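Local coordinates for protein tyrosyl-tRNA synthetase (Archaeoglobus fulgidus, PDB 2CYB) that probably charges tRNA(Tyr) with tyrosine, first activating the amino acid with ATP and then transferring it to the acceptor end of the tRNA, at residues E15-V18 against T19-E22; R136-R139 against S140-V144; S145-E149 against D150-S154; D179-K182 against I183-A187. All coordinates share one frame; numbering follows the deposited sequence.

Following the chain from the N terminus, all four contacts are local and come in series, so none nests in or crosses another. Interaction 1 closes the turn from edge strand 16-18 into helix 20-28. Interaction 2 lies at the C-terminal part of helix 134-140 and the loop after it, and interaction 3 bends the loop that leads on to helix 154-168; these two touch where Arg138 reaches Lys148 and Pro151. Interaction 4 starts helix 181-190 beside the bound tyrosine. It touches interactions 1 and 2: Arg181 forms a salt bridge with Glu16, while Lys182 and Leu186 pack on Ser140 and Arg136. Interactions 1 and 3 lie farthest apart, about 30 Å between centres.

Interaction 1: E15-V18 against T19-E22; sequences EEVV and TEEE
A strand-to-helix turn brings Val17 and Val18, at the end of strand 16-18, against Thr19 and Glu20, where Thr19 is the N-cap of helix 20-28. The peptide between Val18 and Thr19 is cis, an uncommon form before a residue other than proline, and it draws the two CA atoms to 2.8 Å. Thr19 OG1 stands between its own backbone N and carbonyl carbon (chi1 62°), aimed into the first helical turn, and accepts the backbone N of Glu22 at 3.3 Å in a fairly straight bond (158° at the hydrogen). A capping box is not completed, for Thr19 N is buried without a partner. The methyl branch of the threonine meets Val18, CG2 to CG1 at 3.8 Å, and Thr19 CA sends a C-H...O contact to Val17 O at 3.4 Å. Glu20 doubles back at chi2 (-77°) and lays OE2 3.1 Å from Val17 CB, crossing the valine at about a right angle; OE2 is almost as near to Val17 CG2. A valine in place of Thr19 would probably leave Glu22 N without its cap and fray the first turn of the helix. Upstream, Glu15 and Glu16 both face His203 as a classic beta bulge, at the start of the edge strand that runs antiparallel to strand 200-204. Val17 and Glu20 rest on Thr11 of helix 3-11, while Val18 lies on Met185 and Arg188 of helix 181-190; outside the turn, Glu22 OE1 pairs with Arg188 NH1 in a salt bridge.

Interaction 2: R136-R139 against S140-V144; sequences RARR and SMDEV
Ser140 holds OG between its backbone N and carbonyl carbon (chi1 77°), pointing back along the helix to donate to Ala137 O at 2.7 Å. That carbonyl also takes a weak bond from Met141 N, so two donors share it. Asp142 turns CG anti to its own carbonyl carbon (chi1 -82°), which brings OD2 within 3.0 Å of Arg139 O. Both are acceptors and share no proton; the backbone N of Asp142 bonds to the same Arg139 O at 3.3 Å, nearly straight (167°) but from above the carbonyl plane. Ser140 N bonds to Arg136 O at 3.0 Å, four residues back, and Met141 N also donates to Arg138 O, three back. Arg139 bends at chi3 and has Arg136 CA against one guanidinium face, 3.6 Å from its plane and offset toward the rim, with NH1 held by Asn135. Beyond the turn, Val144 touches the bound tyrosine. Ser140 packs against Lys182 and Ile183 of helix 181-190, Met141 lies against Ile183 and against Tyr158 and Pro159 of helix 154-168, and Ala137 meets Val153 of the second subunit.

Interaction 3: S145-E149 against D150-S154; sequences SRRKE and DPMVS
The Arg147 guanidinium has Met152 SD over one face, 3.9 Å above its plane and offset toward the rim, with NH1 the nearest atom. At the edge, in plane, lies Asp150 O, 4.0 Å from NH1 and close without bonding. The charge of the arginine is met by Glu79, whose carboxylate pairs with NE. Two further flat groups, the carboxylates of Glu149 and Asp150, stand nearly perpendicular (83°), with Glu149 OE2 and Asp150 OD2 4.8 Å apart; such like charges would probably repel one another. A water sits beside them, donating to Glu149 OE2 at 2.8 Å and lying an unusually short 2.5 Å from Asp150 N, a distance to be taken with caution. Positive backbone torsions at Asp150 (phi 47°, psi 60°), in the left-handed helical region, reverse the chain and return Pro151 to Arg147. All of this belongs to the loop that carries helix 134-140 over to helix 154-168, within the class I synthetase domain. Within it, Ser145 OG donates to Arg147 O at 2.8 Å, approaching from above the carbonyl plane, and Pro151 CB packs on that same oxygen at 3.6 Å. The other end of the proline ring, CD, lies 3.6 Å from Glu149 C. Arg138 of helix 134-140 comes against the bend, NH1 probably bonded to Lys148 O and its side chain touching Glu149 and Pro151. Toward the dimer partner, Pro151 and Met152 pack on Leu134 and Arg130 of the second subunit, to which Pro151, Val153 and Ser154 also form backbone hydrogen bonds.

Interaction 4: D179-K182 against I183-A187; sequences DQRK and IHMLA. With TYR (tyrosine), chain C.
Gln180 OE1 is gripped by two donors, the amino N of the bound tyrosine at 2.7 Å and Gln162 NE2, while Ile183 CD1 packs beside the same oxygen. The other half of the amide, NE2, gives a weak bond to the ligand's OXT at 3.2 Å and a better one to Asp179 OD1 at 3.1 Å, which it meets from above the carboxylate plane. With both ends engaged, the rotation of the amide is fixed: oxygen toward the ligand's amino group, nitrogen toward its carboxylate. The side chain bends at chi2 (-57°), which turns the amide to the ligand. Its CB lies over one face of the His184 ring, a CH-pi contact 4.2 Å from CB to the centroid. His184 N in turn bonds to Gln180 O at 2.9 Å, nearly along the C=O axis, and His184 ND1 is held by His203. An alanine at Gln180 would probably deprive the tyrosine's amino group of this acceptor and leave Gln162 NE2 without its mate. On another side of the helix Met185 crosses Arg181, CG lying 3.2 Å from NH1, with the arginine's NE tied to Glu16. A water accepts from Ile183 N at 3.0 Å and lies near Asp179 O. Here the helix of a Rossmann-type beta-alpha-beta crossover, strand 173-177 to helix 181-190 to strand 200-204, begins shortly after strand 173-177, and Gln180, just ahead of the helix, joins Tyr36, Tyr158, Gln162 and Asp165 in the tyrosine-binding site.

Interaction 1: E15-V18 against T19-E22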
loop_
_atom_site.group_PDB
_atom_site.type_symbol
_atom_site.label_atom_id
_atom_site.label_comp_id
_atom_site.label_asym_id
_atom_site.label_seq_id
_atom_site.Cartn_x
_atom_site.Cartn_y
_atom_site.Cartn_z
ATOM N N GLU A 15 -14.795 -25.575 -9.228
ATOM C CA GLU A 15 -13.555 -26.321 -9.349
ATOM C C GLU A 15 -13.029 -26.726 -7.977
ATOM O O GLU A 15 -12.408 -27.778 -7.818
ATOM C CB GLU A 15 -12.500 -25.485 -10.077
ATOM C CG GLU A 15 -11.140 -26.160 -10.158
ATOM C CD GLU A 15 -10.154 -25.401 -11.020
ATOM O OE1 GLU A 15 -8.959 -25.769 -11.016
ATOM O OE2 GLU A 15 -10.571 -24.442 -11.702
ATOM N N GLU A 16 -13.291 -25.893 -6.980
ATOM C CA GLU A 16 -12.812 -26.167 -5.636
ATOM C C GLU A 16 -13.658 -25.471 -4.588
ATOM O O GLU A 16 -14.237 -24.414 -4.842
ATOM C CB GLU A 16 -11.358 -25.701 -5.510
ATOM C CG GLU A 16 -10.789 -25.754 -4.103
ATOM C CD GLU A 16 -9.429 -25.085 -3.997
ATOM O OE1 GLU A 16 -9.330 -23.873 -4.299
ATOM O OE2 GLU A 16 -8.460 -25.770 -3.608
ATOM N N VAL A 17 -13.744 -26.087 -3.414
ATOM C CA VAL A 17 -14.477 -25.509 -2.299
ATOM C C VAL A 17 -13.561 -25.623 -1.084
ATOM O O VAL A 17 -13.062 -26.705 -0.767
ATOM C CB VAL A 17 -15.796 -26.249 -2.015
ATOM C CG1 VAL A 17 -16.469 -25.634 -0.796
ATOM C CG2 VAL A 17 -16.717 -26.162 -3.227
ATOM N N VAL A 18 -13.323 -24.496 -0.427
ATOM C CA VAL A 18 -12.460 -24.450 0.745
ATOM C C VAL A 18 -13.244 -23.963 1.961
ATOM O O VAL A 18 -13.392 -22.762 2.158
ATOM C CB VAL A 18 -11.275 -23.494 0.511
ATOM C CG1 VAL A 18 -10.351 -23.502 1.714
ATOM C CG2 VAL A 18 -10.527 -23.897 -0.755
ATOM N N THR A 19 -13.767 -24.886 2.766
ATOM C CA THR A 19 -13.632 -26.323 2.541
ATOM C C THR A 19 -15.041 -26.902 2.452
ATOM O O THR A 19 -16.013 -26.240 2.827
ATOM C CB THR A 19 -12.889 -27.012 3.711
ATOM O OG1 THR A 19 -13.644 -26.853 4.918
ATOM C CG2 THR A 19 -11.509 -26.401 3.909
ATOM N N GLU A 20 -15.153 -28.125 1.946
ATOM C CA GLU A 20 -16.453 -28.784 1.823
ATOM C C GLU A 20 -17.193 -28.837 3.168
ATOM O O GLU A 20 -18.361 -28.447 3.271
ATOM C CB GLU A 20 -16.268 -30.209 1.288
ATOM C CG GLU A 20 -15.826 -30.304 -0.168
ATOM C CD GLU A 20 -16.960 -30.051 -1.147
ATOM O OE1 GLU A 20 -17.984 -30.764 -1.072
ATOM O OE2 GLU A 20 -16.827 -29.147 -1.996
ATOM N N GLU A 21 -16.507 -29.329 4.193
ATOM C CA GLU A 21 -17.100 -29.448 5.519
ATOM C C GLU A 21 -17.588 -28.099 6.036
ATOM O O GLU A 21 -18.704 -27.994 6.553
ATOM C CB GLU A 21 -16.081 -30.062 6.484
ATOM C CG GLU A 21 -15.506 -31.381 5.975
ATOM C CD GLU A 21 -14.502 -32.010 6.926
ATOM O OE1 GLU A 21 -13.495 -31.349 7.259
ATOM O OE2 GLU A 21 -14.719 -33.171 7.337
ATOM N N GLU A 22 -16.755 -27.069 5.883
ATOM C CA GLU A 22 -17.106 -25.722 6.324
ATOM C C GLU A 22 -18.372 -25.254 5.622
ATOM O O GLU A 22 -19.248 -24.644 6.237
ATOM C CB GLU A 22 -15.961 -24.744 6.029
ATOM C CG GLU A 22 -14.779 -24.844 6.984
ATOM C CD GLU A 22 -13.575 -24.035 6.515
ATOM O OE1 GLU A 22 -13.782 -22.981 5.876
ATOM O OE2 GLU A 22 -12.426 -24.447 6.793
#

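Interaction 2: R136-R139 against S140-V144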
loop_
_atom_site.group_PDB
_atom_site.type_symbol
_atom_site.label_atom_id
_atom_site.label_comp_id
_atom_site.label_asym_id
_atom_site.label_seq_id
_atom_site.Cartn_x
_atom_site.Cartn_y
_atom_site.Cartn_z
ATOM N N ARG A 136 4.337 -12.450 -0.055
ATOM C CA ARG A 136 3.039 -13.110 -0.076
ATOM C C ARG A 136 2.033 -12.293 -0.889
ATOM O O ARG A 136 1.257 -12.840 -1.672
ATOM C CB ARG A 136 2.535 -13.300 1.359
ATOM C CG ARG A 136 1.237 -14.100 1.503
ATOM C CD ARG A 136 1.470 -15.600 1.337
ATOM N NE ARG A 136 0.254 -16.391 1.539
ATOM C CZ ARG A 136 -0.414 -16.480 2.688
ATOM N NH1 ARG A 136 -1.508 -17.228 2.761
ATOM N NH2 ARG A 136 0.005 -15.827 3.765
ATOM N N ALA A 137 2.056 -10.975 -0.707
ATOM C CA ALA A 137 1.144 -10.103 -1.431
ATOM C C ALA A 137 1.418 -10.135 -2.930
ATOM O O ALA A 137 0.498 -10.261 -3.745
ATOM C CB ALA A 137 1.275 -8.681 -0.911
ATOM N N ARG A 138 2.689 -10.017 -3.292
ATOM C CA ARG A 138 3.074 -10.022 -4.693
ATOM C C ARG A 138 2.672 -11.339 -5.356
ATOM O O ARG A 138 2.131 -11.346 -6.463
ATOM C CB ARG A 138 4.582 -9.814 -4.819
ATOM C CG ARG A 138 5.048 -9.480 -6.223
ATOM C CD ARG A 138 6.567 -9.439 -6.279
ATOM N NE ARG A 138 7.079 -8.705 -7.437
ATOM C CZ ARG A 138 6.692 -8.907 -8.693
ATOM N NH1 ARG A 138 5.774 -9.821 -8.977
ATOM N NH2 ARG A 138 7.244 -8.204 -9.673
ATOM N N ARG A 139 2.932 -12.454 -4.682
ATOM C CA ARG A 139 2.580 -13.751 -5.249
ATOM C C ARG A 139 1.071 -13.947 -5.398
ATOM O O ARG A 139 0.617 -14.589 -6.346
ATOM C CB ARG A 139 3.192 -14.893 -4.420
ATOM C CG ARG A 139 4.708 -14.981 -4.567
ATOM C CD ARG A 139 5.319 -16.229 -3.924
ATOM N NE ARG A 139 5.766 -16.009 -2.550
ATOM C CZ ARG A 139 5.029 -16.244 -1.467
ATOM N NH1 ARG A 139 5.531 -16.007 -0.261
ATOM N NH2 ARG A 139 3.800 -16.730 -1.585
ATOM N N SER A 140 0.284 -13.380 -4.487
ATOM C CA SER A 140 -1.163 -13.531 -4.579
ATOM C C SER A 140 -1.705 -12.814 -5.814
ATOM O O SER A 140 -2.763 -13.167 -6.341
ATOM C CB SER A 140 -1.843 -12.964 -3.322
ATOM O OG SER A 140 -1.882 -11.542 -3.353
ATOM N N MET A 141 -0.964 -11.818 -6.289
ATOM C CA MET A 141 -1.396 -11.024 -7.431
ATOM C C MET A 141 -0.859 -11.471 -8.787
ATOM O O MET A 141 -1.143 -10.835 -9.798
ATOM C CB MET A 141 -1.010 -9.560 -7.209
ATOM C CG MET A 141 -1.778 -8.881 -6.078
ATOM S SD MET A 141 -3.489 -8.731 -6.525
ATOM C CE MET A 141 -3.374 -7.515 -7.771
ATOM N N ASP A 142 -0.089 -12.554 -8.816
ATOM C CA ASP A 142 0.480 -13.025 -10.078
ATOM C C ASP A 142 -0.516 -13.192 -11.219
ATOM O O ASP A 142 -0.237 -12.800 -12.350
ATOM C CB ASP A 142 1.228 -14.342 -9.868
ATOM C CG ASP A 142 2.632 -14.132 -9.337
ATOM O OD1 ASP A 142 3.443 -13.497 -10.045
ATOM O OD2 ASP A 142 2.927 -14.596 -8.216
ATOM N N GLU A 143 -1.674 -13.767 -10.926
ATOM C CA GLU A 143 -2.687 -13.989 -11.952
ATOM C C GLU A 143 -3.792 -12.930 -11.947
ATOM O O GLU A 143 -4.780 -13.058 -12.665
ATOM C CB GLU A 143 -3.297 -15.378 -11.754
ATOM C CG GLU A 143 -2.251 -16.494 -11.748
ATOM C CD GLU A 143 -2.807 -17.833 -11.304
ATOM O OE1 GLU A 143 -3.261 -17.937 -10.144
ATOM O OE2 GLU A 143 -2.787 -18.782 -12.115
ATOM N N VAL A 144 -3.615 -11.875 -11.156
ATOM C CA VAL A 144 -4.631 -10.827 -11.051
ATOM C C VAL A 144 -4.169 -9.443 -11.499
ATOM O O VAL A 144 -4.919 -8.700 -12.141
ATOM C CB VAL A 144 -5.137 -10.727 -9.591
ATOM C CG1 VAL A 144 -6.208 -9.642 -9.468
ATOM C CG2 VAL A 144 -5.676 -12.073 -9.145
#

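Interaction 3: S145-E149 against D150-S154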
loop_
_atom_site.group_PDB
_atom_site.type_symbol
_atom_site.label_atom_id
_atom_site.label_comp_id
_atom_site.label_asym_id
_atom_site.label_seq_id
_atom_site.Cartn_x
_atom_site.Cartn_y
_atom_site.Cartn_z
ATOM N N SER A 145 -2.936 -9.102 -11.155
ATOM C CA SER A 145 -2.366 -7.809 -11.494
ATOM C C SER A 145 -2.242 -7.560 -12.994
ATOM O O SER A 145 -1.890 -8.456 -13.764
ATOM C CB SER A 145 -0.984 -7.672 -10.847
ATOM O OG SER A 145 -0.382 -6.435 -11.181
ATOM N N ARG A 146 -2.554 -6.337 -13.406
ATOM C CA ARG A 146 -2.423 -5.956 -14.803
ATOM C C ARG A 146 -0.923 -6.015 -15.127
ATOM O O ARG A 146 -0.532 -6.204 -16.277
ATOM C CB ARG A 146 -2.953 -4.536 -15.012
ATOM C CG ARG A 146 -2.646 -3.938 -16.375
ATOM C CD ARG A 146 -3.263 -2.553 -16.508
ATOM N NE ARG A 146 -2.797 -1.831 -17.693
ATOM C CZ ARG A 146 -1.544 -1.425 -17.882
ATOM N NH1 ARG A 146 -0.616 -1.669 -16.966
ATOM N NH2 ARG A 146 -1.217 -0.770 -18.989
ATOM N N ARG A 147 -0.091 -5.857 -14.098
ATOM C CA ARG A 147 1.359 -5.901 -14.266
ATOM C C ARG A 147 1.990 -7.064 -13.510
ATOM O O ARG A 147 2.147 -7.006 -12.291
ATOM C CB ARG A 147 1.996 -4.596 -13.785
ATOM C CG ARG A 147 1.572 -3.372 -14.568
ATOM C CD ARG A 147 2.548 -2.228 -14.361
ATOM N NE ARG A 147 2.160 -1.054 -15.133
ATOM C CZ ARG A 147 2.983 -0.064 -15.460
ATOM N NH1 ARG A 147 4.255 -0.105 -15.083
ATOM N NH2 ARG A 147 2.532 0.967 -16.164
ATOM N N LYS A 148 2.368 -8.112 -14.233
ATOM C CA LYS A 148 2.986 -9.272 -13.601
ATOM C C LYS A 148 4.398 -8.913 -13.147
ATOM O O LYS A 148 4.828 -9.284 -12.053
ATOM C CB LYS A 148 3.040 -10.443 -14.585
ATOM C CG LYS A 148 3.379 -11.779 -13.942
ATOM C CD LYS A 148 3.506 -12.878 -14.988
ATOM C CE LYS A 148 3.680 -14.245 -14.342
ATOM N NZ LYS A 148 4.847 -14.286 -13.418
ATOM N N GLU A 149 5.115 -8.183 -13.994
ATOM C CA GLU A 149 6.475 -7.776 -13.675
ATOM C C GLU A 149 6.467 -6.273 -13.392
ATOM O O GLU A 149 5.659 -5.537 -13.964
ATOM C CB GLU A 149 7.399 -8.084 -14.858
ATOM C CG GLU A 149 8.834 -8.418 -14.473
ATOM C CD GLU A 149 8.967 -9.796 -13.840
ATOM O OE1 GLU A 149 8.623 -10.797 -14.506
ATOM O OE2 GLU A 149 9.416 -9.877 -12.676
ATOM N N ASP A 150 7.355 -5.826 -12.506
ATOM C CA ASP A 150 7.459 -4.408 -12.155
ATOM C C ASP A 150 6.095 -3.762 -11.873
ATOM O O ASP A 150 5.694 -2.806 -12.526
ATOM C CB ASP A 150 8.172 -3.663 -13.282
ATOM C CG ASP A 150 9.552 -4.231 -13.565
ATOM O OD1 ASP A 150 10.177 -3.819 -14.565
ATOM O OD2 ASP A 150 10.015 -5.090 -12.780
ATOM N N PRO A 151 5.367 -4.281 -10.876
ATOM C CA PRO A 151 4.052 -3.727 -10.541
ATOM C C PRO A 151 4.128 -2.396 -9.793
ATOM O O PRO A 151 5.208 -1.955 -9.375
ATOM C CB PRO A 151 3.446 -4.819 -9.677
ATOM C CG PRO A 151 4.640 -5.300 -8.913
ATOM C CD PRO A 151 5.702 -5.408 -9.988
ATOM N N MET A 152 2.968 -1.761 -9.627
ATOM C CA MET A 152 2.884 -0.501 -8.891
ATOM C C MET A 152 2.587 -0.867 -7.438
ATOM O O MET A 152 2.105 -1.972 -7.164
ATOM C CB MET A 152 1.737 0.359 -9.440
ATOM C CG MET A 152 1.741 0.520 -10.947
ATOM S SD MET A 152 3.339 1.157 -11.502
ATOM C CE MET A 152 3.301 2.688 -10.881
ATOM N N VAL A 153 2.871 0.037 -6.501
ATOM C CA VAL A 153 2.574 -0.264 -5.106
ATOM C C VAL A 153 1.070 -0.512 -4.955
ATOM O O VAL A 153 0.641 -1.319 -4.120
ATOM C CB VAL A 153 3.004 0.888 -4.146
ATOM C CG1 VAL A 153 2.614 0.538 -2.695
ATOM C CG2 VAL A 153 4.518 1.117 -4.242
ATOM N N SER A 154 0.270 0.163 -5.774
ATOM C CA SER A 154 -1.178 0.001 -5.690
ATOM C C SER A 154 -1.598 -1.458 -5.874
ATOM O O SER A 154 -2.580 -1.895 -5.302
ATOM C CB SER A 154 -1.883 0.873 -6.732
ATOM O OG SER A 154 -1.478 0.529 -8.051
HETATM O O HOH W 1 9.068 -7.383 -11.501
#

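Interaction 4: D179-K182 against I183-A187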
loop_
_atom_site.group_PDB
_atom_site.type_symbol
_atom_site.label_atom_id
_atom_site.label_comp_id
_atom_site.label_asym_id
_atom_site.label_seq_id
_atom_site.Cartn_x
_atom_site.Cartn_y
_atom_site.Cartn_z
ATOM N N ASP A 179 -8.336 -18.174 -9.971
ATOM C CA ASP A 179 -7.172 -17.297 -9.975
ATOM C C ASP A 179 -7.175 -16.357 -8.764
ATOM O O ASP A 179 -6.218 -15.621 -8.543
ATOM C CB ASP A 179 -7.063 -16.506 -11.285
ATOM C CG ASP A 179 -8.338 -15.782 -11.663
ATOM O OD1 ASP A 179 -9.369 -15.906 -10.964
ATOM O OD2 ASP A 179 -8.301 -15.081 -12.699
ATOM N N GLN A 180 -8.243 -16.406 -7.975
ATOM C CA GLN A 180 -8.343 -15.578 -6.766
ATOM C C GLN A 180 -7.907 -16.427 -5.566
ATOM O O GLN A 180 -7.916 -15.958 -4.426
ATOM C CB GLN A 180 -9.789 -15.129 -6.510
ATOM C CG GLN A 180 -10.492 -14.442 -7.677
ATOM C CD GLN A 180 -9.742 -13.224 -8.163
ATOM O OE1 GLN A 180 -9.451 -12.310 -7.389
ATOM N NE2 GLN A 180 -9.423 -13.201 -9.453
ATOM N N ARG A 181 -7.516 -17.674 -5.824
ATOM C CA ARG A 181 -7.155 -18.593 -4.745
ATOM C C ARG A 181 -6.129 -18.097 -3.737
ATOM O O ARG A 181 -6.347 -18.205 -2.530
ATOM C CB ARG A 181 -6.689 -19.942 -5.317
ATOM C CG ARG A 181 -6.664 -21.054 -4.272
ATOM C CD ARG A 181 -6.226 -22.409 -4.840
ATOM N NE ARG A 181 -6.477 -23.481 -3.876
ATOM C CZ ARG A 181 -5.930 -23.550 -2.665
ATOM N NH1 ARG A 181 -5.086 -22.611 -2.256
ATOM N NH2 ARG A 181 -6.243 -24.549 -1.851
ATOM N N LYS A 182 -5.016 -17.555 -4.215
ATOM C CA LYS A 182 -3.990 -17.075 -3.303
ATOM C C LYS A 182 -4.472 -15.913 -2.449
ATOM O O LYS A 182 -4.116 -15.821 -1.276
ATOM C CB LYS A 182 -2.720 -16.685 -4.065
ATOM C CG LYS A 182 -2.007 -17.886 -4.682
ATOM C CD LYS A 182 -0.516 -17.641 -4.820
ATOM C CE LYS A 182 0.194 -18.870 -5.375
ATOM N NZ LYS A 182 1.657 -18.649 -5.571
ATOM N N ILE A 183 -5.271 -15.025 -3.031
ATOM C CA ILE A 183 -5.802 -13.907 -2.271
ATOM C C ILE A 183 -6.750 -14.465 -1.207
ATOM O O ILE A 183 -6.724 -14.041 -0.055
ATOM C CB ILE A 183 -6.538 -12.903 -3.187
ATOM C CG1 ILE A 183 -5.519 -12.177 -4.075
ATOM C CG2 ILE A 183 -7.318 -11.899 -2.343
ATOM C CD1 ILE A 183 -6.146 -11.238 -5.117
ATOM N N HIS A 184 -7.569 -15.443 -1.580
ATOM C CA HIS A 184 -8.479 -16.030 -0.611
ATOM C C HIS A 184 -7.733 -16.763 0.497
ATOM O O HIS A 184 -8.167 -16.751 1.647
ATOM C CB HIS A 184 -9.475 -16.967 -1.299
ATOM C CG HIS A 184 -10.553 -16.246 -2.045
ATOM N ND1 HIS A 184 -11.468 -16.894 -2.845
ATOM C CD2 HIS A 184 -10.870 -14.929 -2.096
ATOM C CE1 HIS A 184 -12.304 -16.006 -3.358
ATOM N NE2 HIS A 184 -11.963 -14.808 -2.919
ATOM N N MET A 185 -6.611 -17.401 0.179
ATOM C CA MET A 185 -5.874 -18.084 1.240
ATOM C C MET A 185 -5.284 -17.039 2.184
ATOM O O MET A 185 -5.235 -17.240 3.404
ATOM C CB MET A 185 -4.767 -18.968 0.666
ATOM C CG MET A 185 -5.283 -20.143 -0.165
ATOM S SD MET A 185 -6.489 -21.183 0.718
ATOM C CE MET A 185 -8.040 -20.526 0.078
ATOM N N LEU A 186 -4.835 -15.922 1.621
ATOM C CA LEU A 186 -4.277 -14.853 2.437
ATOM C C LEU A 186 -5.364 -14.356 3.394
ATOM O O LEU A 186 -5.095 -14.078 4.562
ATOM C CB LEU A 186 -3.784 -13.713 1.536
ATOM C CG LEU A 186 -3.333 -12.389 2.165
ATOM C CD1 LEU A 186 -2.228 -12.629 3.173
ATOM C CD2 LEU A 186 -2.844 -11.457 1.068
ATOM N N ALA A 187 -6.593 -14.251 2.897
ATOM C CA ALA A 187 -7.711 -13.802 3.719
ATOM C C ALA A 187 -7.948 -14.795 4.859
ATOM O O ALA A 187 -8.053 -14.405 6.028
ATOM C CB ALA A 187 -8.973 -13.676 2.868
HETATM N N TYR C . -9.767 -9.637 -7.764
HETATM C CA TYR C . -11.045 -9.804 -8.499
HETATM C C TYR C . -10.795 -10.057 -9.984
HETATM O O TYR C . -11.783 -10.215 -10.720
HETATM C CB TYR C . -11.913 -8.558 -8.300
HETATM C CG TYR C . -12.277 -8.361 -6.848
HETATM C CD1 TYR C . -11.969 -7.177 -6.176
HETATM C CD2 TYR C . -12.933 -9.376 -6.141
HETATM C CE1 TYR C . -12.314 -7.007 -4.824
HETATM C CE2 TYR C . -13.276 -9.222 -4.810
HETATM C CZ TYR C . -12.968 -8.037 -4.154
HETATM O OH TYR C . -13.335 -7.891 -2.840
HETATM O OXT TYR C . -9.614 -10.110 -10.388
HETATM O O HOH W 2 -5.176 -14.869 -6.048
#